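Local coordinates for secreted effector protein SopD (PDB 5CPC), which is a type III secreted effector that alters host cell physiology, contributing to replication in macrophages and, together with SopB, to membrane fission and macropinosome formation during invasion, at residues M214-I218 against F287-L292. Numbering follows the deposited sequence.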
loop_
_atom_site.group_PDB
_atom_site.type_symbol
_atom_site.label_atom_id
_atom_site.label_comp_id
_atom_site.label_asym_id
_atom_site.label_seq_id
_atom_site.Cartn_x
_atom_site.Cartn_y
_atom_site.Cartn_z
ATOM N N MET A 214 13.641 3.640 -23.755
ATOM C CA MET A 214 12.486 2.736 -23.625
ATOM C C MET A 214 12.072 2.578 -22.142
ATOM O O MET A 214 10.868 2.519 -21.863
ATOM C CB MET A 214 12.821 1.363 -24.238
ATOM C CG MET A 214 11.626 0.391 -24.362
ATOM S SD MET A 214 10.110 1.104 -25.036
ATOM C CE MET A 214 10.473 0.979 -26.802
ATOM N N LEU A 215 13.042 2.548 -21.213
ATOM C CA LEU A 215 12.742 2.449 -19.767
ATOM C C LEU A 215 12.202 3.730 -19.070
ATOM O O LEU A 215 11.736 3.679 -17.931
ATOM C CB LEU A 215 13.962 1.976 -18.961
ATOM C CG LEU A 215 14.513 0.580 -19.172
ATOM C CD1 LEU A 215 15.612 0.206 -18.116
ATOM C CD2 LEU A 215 13.428 -0.464 -19.189
ATOM N N ALA A 216 12.341 4.870 -19.715
ATOM C CA ALA A 216 12.082 6.152 -19.076
ATOM C C ALA A 216 10.662 6.206 -18.444
ATOM O O ALA A 216 10.467 6.676 -17.325
ATOM C CB ALA A 216 12.288 7.294 -20.124
ATOM N N CYS A 217 9.701 5.616 -19.150
ATOM C CA CYS A 217 8.350 5.638 -18.771
ATOM C C CYS A 217 7.979 4.884 -17.486
ATOM O O CYS A 217 6.963 5.194 -16.893
ATOM C CB CYS A 217 7.530 5.135 -19.942
ATOM S SG CYS A 217 7.511 3.344 -20.147
ATOM N N ILE A 218 8.782 3.904 -17.053
ATOM C CA ILE A 218 8.431 3.192 -15.806
ATOM C C ILE A 218 8.833 3.948 -14.563
ATOM O O ILE A 218 8.710 3.400 -13.469
ATOM C CB ILE A 218 9.027 1.754 -15.698
ATOM C CG1 ILE A 218 10.570 1.815 -15.670
ATOM C CG2 ILE A 218 8.474 0.922 -16.820
ATOM C CD1 ILE A 218 11.307 0.466 -15.409
ATOM N N PHE A 287 8.512 -4.630 -25.215
ATOM C CA PHE A 287 9.861 -4.026 -25.450
ATOM C C PHE A 287 10.542 -3.906 -24.125
ATOM O O PHE A 287 11.704 -4.327 -23.954
ATOM C CB PHE A 287 9.767 -2.638 -26.143
ATOM C CG PHE A 287 9.154 -2.722 -27.537
ATOM C CD1 PHE A 287 9.825 -3.364 -28.562
ATOM C CD2 PHE A 287 7.878 -2.220 -27.792
ATOM C CE1 PHE A 287 9.215 -3.516 -29.838
ATOM C CE2 PHE A 287 7.243 -2.363 -29.066
ATOM C CZ PHE A 287 7.899 -2.998 -30.075
ATOM N N ILE A 288 9.794 -3.379 -23.152
ATOM C CA ILE A 288 10.323 -3.177 -21.787
ATOM C C ILE A 288 10.728 -4.491 -21.100
ATOM O O ILE A 288 11.811 -4.609 -20.504
ATOM C CB ILE A 288 9.345 -2.319 -20.957
ATOM C CG1 ILE A 288 9.400 -0.911 -21.538
ATOM C CG2 ILE A 288 9.786 -2.263 -19.518
ATOM C CD1 ILE A 288 8.434 0.055 -20.950
ATOM N N ASP A 289 9.919 -5.523 -21.259
ATOM C CA ASP A 289 10.271 -6.815 -20.572
ATOM C C ASP A 289 11.549 -7.419 -21.101
ATOM O O ASP A 289 12.381 -7.924 -20.327
ATOM C CB ASP A 289 9.055 -7.799 -20.627
ATOM C CG ASP A 289 7.912 -7.352 -19.663
ATOM O OD1 ASP A 289 8.080 -6.325 -18.967
ATOM O OD2 ASP A 289 6.852 -8.016 -19.584
ATOM N N VAL A 290 11.774 -7.313 -22.407
ATOM C CA VAL A 290 13.053 -7.786 -22.983
ATOM C C VAL A 290 14.194 -7.145 -22.228
ATOM O O VAL A 290 15.170 -7.793 -21.856
ATOM C CB VAL A 290 13.153 -7.436 -24.546
ATOM C CG1 VAL A 290 14.507 -7.746 -25.118
ATOM C CG2 VAL A 290 12.149 -8.207 -25.304
ATOM N N ILE A 291 14.097 -5.852 -21.997
ATOM C CA ILE A 291 15.179 -5.145 -21.320
ATOM C C ILE A 291 15.288 -5.439 -19.809
ATOM O O ILE A 291 16.367 -5.590 -19.253
ATOM C CB ILE A 291 14.951 -3.564 -21.490
ATOM C CG1 ILE A 291 14.944 -3.163 -22.977
ATOM C CG2 ILE A 291 16.054 -2.833 -20.749
ATOM C CD1 ILE A 291 14.333 -1.790 -23.269
ATOM N N LEU A 292 14.158 -5.481 -19.125
ATOM C CA LEU A 292 14.104 -5.936 -17.736
ATOM C C LEU A 292 14.742 -7.287 -17.604
ATOM O O LEU A 292 15.548 -7.526 -16.695
ATOM C CB LEU A 292 12.600 -5.981 -17.256
ATOM C CG LEU A 292 11.952 -4.589 -17.199
ATOM C CD1 LEU A 292 10.505 -4.665 -16.753
ATOM C CD2 LEU A 292 12.717 -3.569 -16.319
#
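A helix and the turn of chain facing it can pack through almost wholly apolar side chains with no hydrogen bond between them, as M214-I218 and F287-L292 do. M214 and I288 give up the most surface. The methionine points its CA-to-CB bond at the facing helix and lies along it, with M214 CB 3.6 Å from I291 CD1, M214 CG 3.8 Å from I288 CG1 and M214 CE 3.7 Å from F287 CB, while the phenylalanine ring itself leads away. I288 reaches across the gap. I288 CD1 sits 3.6 Å from M214 O, 3.5 Å from C217 SG and 4.2 Å from I218 CG2, so one methyl fills the space between three residues of the opposing turn. L215 is the third main contributor, L215 CD2 lying 3.9 Å from I291 CG2 and 4.1 Å from I288 CG2. The backbones approach most closely here, with L215 CA 6.4 Å from I288 CA. L207 and F223 extend the apolar surroundings of L215, and Y281 of helix 264-283 touches both I288 and I218. The contact thus joins helix 209-215 and the 3-10 segment at 217-218 to one face of helix 285-298, the i, i+3, i+4 spacing of I288, I291 and L292 being characteristic of a local apolar helix-packing interface.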